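Local coordinates for protein macrolide 2'-phosphotransferase MphH (Brachybacterium faecium, PDB 5UXD) that probably phosphorylates macrolide antibiotics at the 2'-hydroxyl, as a kinase-like phosphotransferase, and is captured here with azithromycin in its pocket, at residues A62-R67 against T143-R148; P74-A79 against V129-A134; R148-V153 against G190-T195; L194-L199 against W217-V222. All coordinates share one frame; numbering follows the deposited sequence.

The four contacts run from the centre of the chain to its surface, and their chemistry changes on the way. Interaction 4 is the buried one, where backbone pairing, hydroxyl bonds and an aromatic pair join the end of strand 193-195 and the loop after it to the loop 217-222 at the active site. Interactions 1 and 2 are partly buried: each packs aliphatic groups beside a polar grip by one long side chain, Arg67 in the first and Gln131 in the second. Interaction 3 lies at the surface and rests on one serine and one proline. Interactions 3 and 4 share strand 193-195, while interactions 1 and 3 share Arg148. Helix 119-133, used in interaction 2, packs through Leu132 and His133 on that same strand.

Interaction 1: A62-R67 against T143-R148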
loop_
_atom_site.group_PDB
_atom_site.type_symbol
_atom_site.label_atom_id
_atom_site.label_comp_id
_atom_site.label_asym_id
_atom_site.label_seq_id
_atom_site.Cartn_x
_atom_site.Cartn_y
_atom_site.Cartn_z
ATOM N N ALA A 62 -0.755 1.887 13.825
ATOM C CA ALA A 62 0.448 1.090 14.020
ATOM C C ALA A 62 0.151 -0.201 14.758
ATOM O O ALA A 62 0.776 -1.229 14.479
ATOM C CB ALA A 62 1.506 1.902 14.777
ATOM N N ALA A 63 -0.796 -0.185 15.697
ATOM C CA ALA A 63 -1.092 -1.414 16.422
ATOM C C ALA A 63 -1.756 -2.441 15.511
ATOM O O ALA A 63 -1.437 -3.634 15.578
ATOM C CB ALA A 63 -1.969 -1.117 17.638
ATOM N N VAL A 64 -2.681 -1.997 14.656
ATOM C CA VAL A 64 -3.313 -2.904 13.696
ATOM C C VAL A 64 -2.266 -3.480 12.761
ATOM O O VAL A 64 -2.229 -4.691 12.503
ATOM C CB VAL A 64 -4.412 -2.174 12.901
ATOM C CG1 VAL A 64 -4.937 -3.070 11.767
ATOM C CG2 VAL A 64 -5.552 -1.760 13.806
ATOM N N GLU A 65 -1.411 -2.602 12.225
ATOM C CA GLU A 65 -0.359 -3.021 11.309
ATOM C C GLU A 65 0.575 -4.023 11.972
ATOM O O GLU A 65 0.991 -5.005 11.347
ATOM C CB GLU A 65 0.414 -1.795 10.822
ATOM C CG GLU A 65 1.624 -2.118 9.958
ATOM C CD GLU A 65 2.380 -0.882 9.531
ATOM O OE1 GLU A 65 2.285 0.152 10.233
ATOM O OE2 GLU A 65 3.073 -0.944 8.496
ATOM N N GLY A 66 0.895 -3.806 13.249
ATOM C CA GLY A 66 1.746 -4.751 13.949
ATOM C C GLY A 66 1.102 -6.115 14.084
ATOM O O GLY A 66 1.759 -7.142 13.905
ATOM N N ARG A 67 -0.192 -6.146 14.405
ATOM C CA ARG A 67 -0.882 -7.425 14.505
ATOM C C ARG A 67 -0.948 -8.109 13.150
ATOM O O ARG A 67 -0.782 -9.328 13.052
ATOM C CB ARG A 67 -2.287 -7.229 15.082
ATOM C CG ARG A 67 -2.306 -6.906 16.580
ATOM C CD ARG A 67 -3.728 -6.956 17.167
ATOM N NE ARG A 67 -4.565 -5.849 16.700
ATOM C CZ ARG A 67 -4.662 -4.661 17.291
ATOM N NH1 ARG A 67 -3.953 -4.385 18.376
ATOM N NH2 ARG A 67 -5.458 -3.731 16.781
ATOM N N THR A 143 -7.105 -9.012 13.338
ATOM C CA THR A 143 -6.107 -7.965 13.535
ATOM C C THR A 143 -6.727 -6.580 13.694
ATOM O O THR A 143 -6.066 -5.672 14.218
ATOM C CB THR A 143 -5.132 -7.936 12.362
ATOM O OG1 THR A 143 -5.796 -7.400 11.213
ATOM C CG2 THR A 143 -4.617 -9.333 12.046
ATOM N N GLY A 144 -7.969 -6.393 13.247
ATOM C CA GLY A 144 -8.635 -5.104 13.311
ATOM C C GLY A 144 -8.785 -4.396 11.979
ATOM O O GLY A 144 -9.406 -3.326 11.932
ATOM N N ILE A 145 -8.249 -4.959 10.895
ATOM C CA ILE A 145 -8.420 -4.341 9.587
ATOM C C ILE A 145 -9.889 -4.383 9.172
ATOM O O ILE A 145 -10.692 -5.190 9.666
ATOM C CB ILE A 145 -7.528 -5.029 8.542
ATOM C CG1 ILE A 145 -7.927 -6.500 8.391
ATOM C CG2 ILE A 145 -6.061 -4.902 8.921
ATOM C CD1 ILE A 145 -7.177 -7.227 7.259
ATOM N N GLU A 146 -10.239 -3.488 8.251
ATOM C CA GLU A 146 -11.574 -3.469 7.670
ATOM C C GLU A 146 -11.844 -4.761 6.914
ATOM O O GLU A 146 -10.943 -5.367 6.333
ATOM C CB GLU A 146 -11.725 -2.282 6.723
ATOM C CG GLU A 146 -11.921 -0.941 7.414
ATOM C CD GLU A 146 -13.246 -0.836 8.150
ATOM O OE1 GLU A 146 -14.141 -0.120 7.652
ATOM O OE2 GLU A 146 -13.385 -1.451 9.232
ATOM N N VAL A 147 -13.104 -5.186 6.932
ATOM C CA VAL A 147 -13.543 -6.392 6.239
ATOM C C VAL A 147 -14.791 -6.049 5.437
ATOM O O VAL A 147 -15.765 -5.536 6.002
ATOM C CB VAL A 147 -13.847 -7.530 7.234
ATOM C CG1 VAL A 147 -14.405 -8.755 6.509
ATOM C CG2 VAL A 147 -12.598 -7.882 8.051
ATOM N N ARG A 148 -14.762 -6.324 4.131
ATOM C CA ARG A 148 -15.909 -6.111 3.254
ATOM C C ARG A 148 -16.176 -7.391 2.472
ATOM O O ARG A 148 -15.284 -7.889 1.774
ATOM C CB ARG A 148 -15.664 -4.940 2.291
ATOM C CG ARG A 148 -15.692 -3.558 2.947
ATOM C CD ARG A 148 -15.381 -2.446 1.941
ATOM N NE ARG A 148 -15.338 -1.136 2.587
ATOM C CZ ARG A 148 -14.902 -0.021 2.004
ATOM N NH1 ARG A 148 -14.474 -0.043 0.749
ATOM N NH2 ARG A 148 -14.897 1.121 2.677
#
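Two nitrogens of the Arg67 guanidinium converge on one acceptor, the carbonyl oxygen of Thr143. The shorter bond runs from Arg67 NE to Thr143 O at 2.9 Å and is fairly straight, with 161° at the hydrogen; the second, from Arg67 NH2 to Thr143 O, is 3.3 Å long and more bent. The oxygen sits almost in the plane of the guanidinium, at its edge, yet both nitrogens stand above the plane of the carbonyl group. A bend at chi3 (-70°) folds the arginine back along its own helix, so that one guanidinium face lies over the backbone oxygen of Ala63. The hydroxyl of Thr143 is turned elsewhere, toward Ala140 O in the preceding helical turn, and receives a weak bond from Ile145 N. Beside this grip the packing is aliphatic. Arg67 CB meets Thr143 CB at 4.0 Å, and Val64, with CG1 anti to the backbone N, sets that methyl 3.6 Å from Ile145 CG2 and 3.7 Å from Thr143 O. Gly144, with a positive phi of 107°, leaves the helical conformation here and turns the chain along Val64. Helix 59-72, whose Glu65 makes a long, weak ion pair with the GDP-binding Arg51, probably corresponds to helix C of protein kinases, so the contact appears to join the N-lobe helix to the C-lobe loop between helices 137-141 and 150-167.

Interaction 2: P74-A79 against V129-A134; sequences PHLDVA and VAQLHA
Gln131 reaches the opposite loop through an unusual first torsion: chi1 of -110° lies off the staggered positions, and an extended chi2 (-153°) then carries the amide away from helix 119-133. On the other side Leu76, with CG anti to its carbonyl carbon, turns CD2 back toward the helix. The amide oxygen is the focus. Asp77 N donates to Gln131 OE1 over 2.6 Å, a short and nearly straight bond (163°) that arrives in the amide plane, on a lone pair. A water also donates to OE1 and accepts from Val78 N. At the other end of the amide, Gln131 NE2 makes a weak bond of 3.2 Å to Asp77 OD1, the carboxylate and amide planes being steeply inclined to each other. A second water bridges the backbone oxygens of His75 and Gln131, donating to both. Beneath this polar layer Leu76 CD2 rests 3.6 Å from Leu132 N and 3.9 Å from Gln131 CB; Leu132 itself continues inward to Leu194 and Trp217. The amide oxygen thus takes a short N-H bond and a water, and the amide nitrogen a weaker bond to the carboxylate, which together fix the flip of the amide.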
loop_
_atom_site.group_PDB
_atom_site.type_symbol
_atom_site.label_atom_id
_atom_site.label_comp_id
_atom_site.label_asym_id
_atom_site.label_seq_id
_atom_site.Cartn_x
_atom_site.Cartn_y
_atom_site.Cartn_z
ATOM N N PRO A 74 4.505 -15.733 8.638
ATOM C CA PRO A 74 4.672 -17.175 8.377
ATOM C C PRO A 74 4.039 -17.654 7.083
ATOM O O PRO A 74 4.409 -18.734 6.603
ATOM C CB PRO A 74 3.998 -17.834 9.589
ATOM C CG PRO A 74 3.990 -16.800 10.637
ATOM C CD PRO A 74 3.826 -15.499 9.925
ATOM N N HIS A 75 3.107 -16.903 6.501
ATOM C CA HIS A 75 2.330 -17.371 5.358
ATOM C C HIS A 75 2.814 -16.833 4.020
ATOM O O HIS A 75 2.254 -17.202 2.982
ATOM C CB HIS A 75 0.853 -17.010 5.555
ATOM C CG HIS A 75 0.251 -17.624 6.777
ATOM N ND1 HIS A 75 -0.204 -16.876 7.839
ATOM C CD2 HIS A 75 0.061 -18.921 7.118
ATOM C CE1 HIS A 75 -0.663 -17.684 8.778
ATOM N NE2 HIS A 75 -0.515 -18.930 8.367
ATOM N N LEU A 76 3.840 -15.990 4.011
ATOM C CA LEU A 76 4.388 -15.443 2.777
ATOM C C LEU A 76 5.846 -15.855 2.628
ATOM O O LEU A 76 6.618 -15.796 3.590
ATOM C CB LEU A 76 4.309 -13.914 2.741
ATOM C CG LEU A 76 2.972 -13.182 2.771
ATOM C CD1 LEU A 76 3.208 -11.714 2.422
ATOM C CD2 LEU A 76 1.970 -13.809 1.810
ATOM N N ASP A 77 6.226 -16.237 1.410
ATOM C CA ASP A 77 7.625 -16.551 1.160
ATOM C C ASP A 77 8.477 -15.289 1.113
ATOM O O ASP A 77 9.619 -15.293 1.587
ATOM C CB ASP A 77 7.762 -17.356 -0.127
ATOM C CG ASP A 77 7.140 -18.727 -0.011
ATOM O OD1 ASP A 77 6.764 -19.107 1.119
ATOM O OD2 ASP A 77 7.020 -19.417 -1.043
ATOM N N VAL A 78 7.940 -14.192 0.573
ATOM C CA VAL A 78 8.691 -12.944 0.590
ATOM C C VAL A 78 8.633 -12.345 1.990
ATOM O O VAL A 78 7.809 -12.725 2.829
ATOM C CB VAL A 78 8.188 -11.945 -0.469
ATOM C CG1 VAL A 78 8.298 -12.544 -1.860
ATOM C CG2 VAL A 78 6.763 -11.523 -0.177
ATOM N N ALA A 79 9.534 -11.402 2.244
ATOM C CA ALA A 79 9.718 -10.849 3.574
ATOM C C ALA A 79 8.773 -9.681 3.839
ATOM O O ALA A 79 8.396 -8.942 2.928
ATOM C CB ALA A 79 11.163 -10.381 3.751
ATOM N N VAL A 129 0.863 -12.343 -4.807
ATOM C CA VAL A 129 -0.514 -11.951 -4.531
ATOM C C VAL A 129 -1.363 -13.190 -4.252
ATOM O O VAL A 129 -2.224 -13.179 -3.362
ATOM C CB VAL A 129 -1.061 -11.090 -5.688
ATOM C CG1 VAL A 129 -2.529 -10.760 -5.483
ATOM C CG2 VAL A 129 -0.244 -9.795 -5.804
ATOM N N ALA A 130 -1.090 -14.293 -4.955
ATOM C CA ALA A 130 -1.830 -15.526 -4.676
ATOM C C ALA A 130 -1.558 -16.025 -3.259
ATOM O O ALA A 130 -2.473 -16.505 -2.574
ATOM C CB ALA A 130 -1.482 -16.603 -5.702
ATOM N N GLN A 131 -0.302 -15.920 -2.801
ATOM C CA GLN A 131 0.029 -16.321 -1.435
ATOM C C GLN A 131 -0.655 -15.415 -0.422
ATOM O O GLN A 131 -1.196 -15.894 0.584
ATOM C CB GLN A 131 1.548 -16.301 -1.216
ATOM C CG GLN A 131 2.172 -17.679 -1.068
ATOM C CD GLN A 131 3.452 -17.677 -0.232
ATOM O OE1 GLN A 131 4.216 -16.714 -0.242
ATOM N NE2 GLN A 131 3.687 -18.769 0.492
ATOM N N LEU A 132 -0.639 -14.104 -0.668
ATOM C CA LEU A 132 -1.331 -13.178 0.223
ATOM C C LEU A 132 -2.827 -13.470 0.255
ATOM O O LEU A 132 -3.448 -13.494 1.325
ATOM C CB LEU A 132 -1.072 -11.738 -0.221
ATOM C CG LEU A 132 -1.814 -10.682 0.600
ATOM C CD1 LEU A 132 -1.309 -10.637 2.032
ATOM C CD2 LEU A 132 -1.764 -9.306 -0.041
ATOM N N HIS A 133 -3.424 -13.698 -0.918
ATOM C CA HIS A 133 -4.864 -13.893 -0.998
ATOM C C HIS A 133 -5.303 -15.246 -0.463
ATOM O O HIS A 133 -6.503 -15.443 -0.237
ATOM C CB HIS A 133 -5.318 -13.711 -2.444
ATOM C CG HIS A 133 -5.241 -12.289 -2.912
ATOM N ND1 HIS A 133 -5.784 -11.863 -4.105
ATOM C CD2 HIS A 133 -4.697 -11.190 -2.331
ATOM C CE1 HIS A 133 -5.577 -10.565 -4.238
ATOM N NE2 HIS A 133 -4.917 -10.134 -3.176
ATOM N N ALA A 134 -4.366 -16.177 -0.258
ATOM C CA ALA A 134 -4.671 -17.468 0.351
ATOM C C ALA A 134 -4.748 -17.401 1.871
ATOM O O ALA A 134 -5.177 -18.381 2.499
ATOM C CB ALA A 134 -3.621 -18.499 -0.068
HETATM O O HOH W 1 -0.276 -18.017 1.884
HETATM O O HOH W 2 5.160 -14.587 -1.148
#

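Interaction 3: R148-V153 against G190-T195; sequences RSPAQV and GHSVLT
A capping box opens helix 150-167, and the contact is made just where that helix begins. Ser149 is the N-cap: its OG accepts from Gln152 N at 2.7 Å, while Ser149 N donates in return to Gln152 OE1 at 2.9 Å, on a lone pair and in the plane of the amide. The CB of Ser149 points away from segment 190-195, and the bond across the contact is made by the carbonyl of Arg148. Ser192 OG, held anti to its own carbonyl carbon (chi1 -57°), donates to Arg148 O across 2.8 Å, arriving in the carbonyl plane on a lone pair. The chain just ahead of helix 150-167 is thereby tied to the residues leading into strand 193-195, the strand that enters the active-site loop of this kinase-like fold; Arg148 N is meanwhile paired with the backbone of Val222. Pro150, the first helical residue, packs on the same stretch. Its CD comes within 3.0 Å of Ser192 OG, a close approach; Pro150 N also lies near Ser192 OG but carries no hydrogen to share. Farther along the ring, Pro150 CG touches the peptide between Gly190 and His191, 3.5 Å from His191 N.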
loop_
_atom_site.group_PDB
_atom_site.type_symbol
_atom_site.label_atom_id
_atom_site.label_comp_id
_atom_site.label_asym_id
_atom_site.label_seq_id
_atom_site.Cartn_x
_atom_site.Cartn_y
_atom_site.Cartn_z
ATOM N N ARG A 148 -14.762 -6.324 4.131
ATOM C CA ARG A 148 -15.909 -6.111 3.254
ATOM C C ARG A 148 -16.176 -7.391 2.472
ATOM O O ARG A 148 -15.284 -7.889 1.774
ATOM C CB ARG A 148 -15.664 -4.940 2.291
ATOM C CG ARG A 148 -15.692 -3.558 2.947
ATOM C CD ARG A 148 -15.381 -2.446 1.941
ATOM N NE ARG A 148 -15.338 -1.136 2.587
ATOM C CZ ARG A 148 -14.902 -0.021 2.004
ATOM N NH1 ARG A 148 -14.474 -0.043 0.749
ATOM N NH2 ARG A 148 -14.897 1.121 2.677
ATOM N N SER A 149 -17.400 -7.913 2.578
ATOM C CA SER A 149 -18.038 -8.945 1.765
ATOM C C SER A 149 -17.931 -8.535 0.302
ATOM O O SER A 149 -17.577 -7.390 0.026
ATOM C CB SER A 149 -19.502 -9.094 2.167
ATOM O OG SER A 149 -20.228 -7.933 1.782
ATOM N N PRO A 150 -18.124 -9.412 -0.697
ATOM C CA PRO A 150 -18.315 -8.890 -2.065
ATOM C C PRO A 150 -19.456 -7.883 -2.171
ATOM O O PRO A 150 -19.316 -6.865 -2.862
ATOM C CB PRO A 150 -18.574 -10.155 -2.884
ATOM C CG PRO A 150 -17.821 -11.223 -2.149
ATOM C CD PRO A 150 -17.934 -10.873 -0.685
ATOM N N ALA A 151 -20.571 -8.118 -1.473
ATOM C CA ALA A 151 -21.681 -7.168 -1.515
ATOM C C ALA A 151 -21.268 -5.814 -0.959
ATOM O O ALA A 151 -21.612 -4.771 -1.523
ATOM C CB ALA A 151 -22.874 -7.719 -0.738
ATOM N N GLN A 152 -20.524 -5.818 0.148
ATOM C CA GLN A 152 -20.098 -4.569 0.767
ATOM C C GLN A 152 -19.029 -3.865 -0.063
ATOM O O GLN A 152 -18.936 -2.635 -0.015
ATOM C CB GLN A 152 -19.569 -4.828 2.181
ATOM C CG GLN A 152 -20.609 -5.230 3.200
ATOM C CD GLN A 152 -19.977 -5.694 4.499
ATOM O OE1 GLN A 152 -19.045 -6.499 4.497
ATOM N NE2 GLN A 152 -20.483 -5.190 5.617
ATOM N N VAL A 153 -18.221 -4.621 -0.823
ATOM C CA VAL A 153 -17.262 -3.985 -1.727
ATOM C C VAL A 153 -17.988 -3.115 -2.745
ATOM O O VAL A 153 -17.655 -1.941 -2.937
ATOM C CB VAL A 153 -16.382 -5.040 -2.427
ATOM C CG1 VAL A 153 -15.570 -4.386 -3.537
ATOM C CG2 VAL A 153 -15.434 -5.759 -1.438
ATOM N N GLY A 190 -16.704 -11.823 -6.785
ATOM C CA GLY A 190 -17.603 -12.733 -6.099
ATOM C C GLY A 190 -17.023 -13.346 -4.846
ATOM O O GLY A 190 -17.666 -14.220 -4.247
ATOM N N HIS A 191 -15.823 -12.940 -4.433
ATOM C CA HIS A 191 -15.215 -13.399 -3.196
ATOM C C HIS A 191 -14.263 -12.309 -2.727
ATOM O O HIS A 191 -13.767 -11.506 -3.533
ATOM C CB HIS A 191 -14.476 -14.742 -3.366
ATOM C CG HIS A 191 -13.223 -14.664 -4.194
ATOM N ND1 HIS A 191 -13.231 -14.365 -5.542
ATOM C CD2 HIS A 191 -11.921 -14.865 -3.863
ATOM C CE1 HIS A 191 -11.992 -14.383 -6.005
ATOM N NE2 HIS A 191 -11.178 -14.677 -5.006
ATOM N N SER A 192 -14.066 -12.264 -1.410
ATOM C CA SER A 192 -13.213 -11.349 -0.667
ATOM C C SER A 192 -11.977 -12.072 -0.158
ATOM O O SER A 192 -12.025 -13.258 0.187
ATOM C CB SER A 192 -13.965 -10.730 0.513
ATOM O OG SER A 192 -15.132 -10.063 0.083
ATOM N N VAL A 193 -10.833 -11.384 -0.143
ATOM C CA VAL A 193 -9.556 -11.934 0.299
ATOM C C VAL A 193 -8.848 -10.870 1.124
ATOM O O VAL A 193 -9.199 -9.693 1.093
ATOM C CB VAL A 193 -8.650 -12.341 -0.883
ATOM C CG1 VAL A 193 -9.277 -13.489 -1.705
ATOM C CG2 VAL A 193 -8.378 -11.125 -1.769
ATOM N N LEU A 194 -7.815 -11.293 1.853
ATOM C CA LEU A 194 -6.901 -10.334 2.461
ATOM C C LEU A 194 -6.116 -9.634 1.365
ATOM O O LEU A 194 -5.520 -10.294 0.506
ATOM C CB LEU A 194 -5.948 -11.035 3.422
ATOM C CG LEU A 194 -4.775 -10.199 3.958
ATOM C CD1 LEU A 194 -5.283 -8.979 4.734
ATOM C CD2 LEU A 194 -3.842 -11.033 4.834
ATOM N N THR A 195 -6.142 -8.304 1.367
ATOM C CA THR A 195 -5.438 -7.534 0.350
ATOM C C THR A 195 -4.445 -6.572 0.991
ATOM O O THR A 195 -4.595 -6.159 2.144
ATOM C CB THR A 195 -6.400 -6.732 -0.550
ATOM O OG1 THR A 195 -7.049 -5.704 0.212
ATOM C CG2 THR A 195 -7.459 -7.646 -1.192
#

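Interaction 4: L194-L199 against W217-V222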
loop_
_atom_site.group_PDB
_atom_site.type_symbol
_atom_site.label_atom_id
_atom_site.label_comp_id
_atom_site.label_asym_id
_atom_site.label_seq_id
_atom_site.Cartn_x
_atom_site.Cartn_y
_atom_site.Cartn_z
ATOM N N LEU A 194 -7.815 -11.293 1.853
ATOM C CA LEU A 194 -6.901 -10.334 2.461
ATOM C C LEU A 194 -6.116 -9.634 1.365
ATOM O O LEU A 194 -5.520 -10.294 0.506
ATOM C CB LEU A 194 -5.948 -11.035 3.422
ATOM C CG LEU A 194 -4.775 -10.199 3.958
ATOM C CD1 LEU A 194 -5.283 -8.979 4.734
ATOM C CD2 LEU A 194 -3.842 -11.033 4.834
ATOM N N THR A 195 -6.142 -8.304 1.367
ATOM C CA THR A 195 -5.438 -7.534 0.350
ATOM C C THR A 195 -4.445 -6.572 0.991
ATOM O O THR A 195 -4.595 -6.159 2.144
ATOM C CB THR A 195 -6.400 -6.732 -0.550
ATOM O OG1 THR A 195 -7.049 -5.704 0.212
ATOM C CG2 THR A 195 -7.459 -7.646 -1.192
ATOM N N HIS A 196 -3.422 -6.219 0.211
ATOM C CA HIS A 196 -2.482 -5.167 0.596
ATOM C C HIS A 196 -3.078 -3.767 0.410
ATOM O O HIS A 196 -3.006 -2.932 1.321
ATOM C CB HIS A 196 -1.192 -5.310 -0.208
ATOM C CG HIS A 196 -0.163 -4.270 0.118
ATOM N ND1 HIS A 196 -0.231 -2.981 -0.366
ATOM C CD2 HIS A 196 0.961 -4.329 0.872
ATOM C CE1 HIS A 196 0.799 -2.287 0.082
ATOM N NE2 HIS A 196 1.542 -3.085 0.830
ATOM N N GLY A 197 -3.616 -3.471 -0.783
ATOM C CA GLY A 197 -4.328 -2.229 -1.049
ATOM C C GLY A 197 -3.562 -1.179 -1.828
ATOM O O GLY A 197 -4.178 -0.243 -2.355
ATOM N N GLU A 198 -2.244 -1.292 -1.905
ATOM C CA GLU A 198 -1.432 -0.297 -2.593
ATOM C C GLU A 198 -0.191 -0.991 -3.145
ATOM O O GLU A 198 0.948 -0.559 -2.944
ATOM C CB GLU A 198 -1.087 0.863 -1.659
ATOM C CG GLU A 198 -1.464 2.224 -2.231
ATOM C CD GLU A 198 -1.394 3.333 -1.203
ATOM O OE1 GLU A 198 -2.456 3.738 -0.684
ATOM O OE2 GLU A 198 -0.274 3.793 -0.915
ATOM N N LEU A 199 -0.411 -2.095 -3.854
ATOM C CA LEU A 199 0.685 -2.940 -4.307
ATOM C C LEU A 199 1.166 -2.441 -5.664
ATOM O O LEU A 199 0.800 -2.949 -6.725
ATOM C CB LEU A 199 0.258 -4.400 -4.350
ATOM C CG LEU A 199 1.433 -5.384 -4.280
ATOM C CD1 LEU A 199 2.301 -5.126 -3.047
ATOM C CD2 LEU A 199 0.954 -6.809 -4.270
ATOM N N TRP A 217 2.034 -1.807 5.105
ATOM C CA TRP A 217 0.819 -2.608 5.206
ATOM C C TRP A 217 -0.342 -1.872 5.880
ATOM O O TRP A 217 -1.287 -2.521 6.349
ATOM C CB TRP A 217 1.133 -3.907 5.958
ATOM C CG TRP A 217 1.953 -4.855 5.124
ATOM C CD1 TRP A 217 3.316 -4.932 5.067
ATOM C CD2 TRP A 217 1.457 -5.826 4.202
ATOM N NE1 TRP A 217 3.696 -5.903 4.168
ATOM C CE2 TRP A 217 2.574 -6.466 3.625
ATOM C CE3 TRP A 217 0.181 -6.231 3.821
ATOM C CZ2 TRP A 217 2.450 -7.487 2.689
ATOM C CZ3 TRP A 217 0.056 -7.233 2.876
ATOM C CH2 TRP A 217 1.182 -7.852 2.319
ATOM N N THR A 218 -0.308 -0.535 5.942
ATOM C CA THR A 218 -1.403 0.167 6.620
ATOM C C THR A 218 -2.710 0.166 5.824
ATOM O O THR A 218 -3.767 0.399 6.412
ATOM C CB THR A 218 -1.010 1.611 6.962
ATOM O OG1 THR A 218 -0.541 2.296 5.791
ATOM C CG2 THR A 218 0.087 1.617 8.026
ATOM N N THR A 219 -2.680 -0.093 4.517
ATOM C CA THR A 219 -3.908 -0.080 3.722
ATOM C C THR A 219 -4.572 -1.448 3.626
ATOM O O THR A 219 -5.565 -1.595 2.894
ATOM C CB THR A 219 -3.627 0.460 2.308
ATOM O OG1 THR A 219 -2.542 -0.261 1.707
ATOM C CG2 THR A 219 -3.254 1.931 2.361
ATOM N N ALA A 220 -4.051 -2.450 4.333
ATOM C CA ALA A 220 -4.567 -3.806 4.196
ATOM C C ALA A 220 -6.004 -3.895 4.695
ATOM O O ALA A 220 -6.404 -3.197 5.630
ATOM C CB ALA A 220 -3.698 -4.791 4.970
ATOM N N ALA A 221 -6.772 -4.775 4.055
ATOM C CA ALA A 221 -8.193 -4.952 4.316
ATOM C C ALA A 221 -8.645 -6.247 3.661
ATOM O O ALA A 221 -8.088 -6.658 2.643
ATOM C CB ALA A 221 -9.006 -3.770 3.771
ATOM N N VAL A 222 -9.658 -6.883 4.239
ATOM C CA VAL A 222 -10.304 -7.973 3.505
ATOM C C VAL A 222 -11.331 -7.371 2.553
ATOM O O VAL A 222 -12.174 -6.555 2.949
ATOM C CB VAL A 222 -10.938 -8.997 4.463
ATOM C CG1 VAL A 222 -11.822 -9.992 3.673
ATOM C CG2 VAL A 222 -9.853 -9.741 5.229
HETATM O O HOH W 3 -6.834 -2.941 0.827
#
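The imidazole of His196 stands on the indole of Trp217 in an edge-to-face pair, planes at 66° and ring centroids 4.6 Å apart. His196 CD2 does the touching, 3.6 Å from Trp217 CE3 and displaced toward the rim of the face. Leu199 CD1 lies over the centre of one imidazole face. In the ring plane Glu198 N donates to His196 ND1 at 3.0 Å, and NE2 pairs with Leu215 O, consistent with a neutral ring protonated at NE2. Trp217 NE1 bonds outside the pair, to Val214 O. His196 and Gly197 begin the His-Gly-X-X-X-X-X-His sequence that probably corresponds to the catalytic loop of aminoglycoside phosphotransferases; here it runs to His203, whose ND1 meets Glu198 O. Trp217 follows Asp216, which like His203 binds Mg(2+) in another structure of this protein, and starts a type I turn to Ala220. The end of strand 193-195 is joined to loop 217-222 by a short antiparallel pairing: Thr195 N gives 2.9 Å to Ala221 O, and Ala221 N gives 3.2 Å to Thr195 O. Ala221 O also accepts from Thr195 OG1 at 2.8 Å, in its carbonyl plane on a lone pair, while a water links that hydroxyl to Thr219 O. Thr219 OG1 closes on His196 O at 2.7 Å in the same in-plane manner. Asp228 holds the backbone where the strand runs into its loop, OD2 on His196 N and OD1 on Gly197 N. Glu198, which touches azithromycin, lies with OE1 3.6 Å from Thr219 CG2.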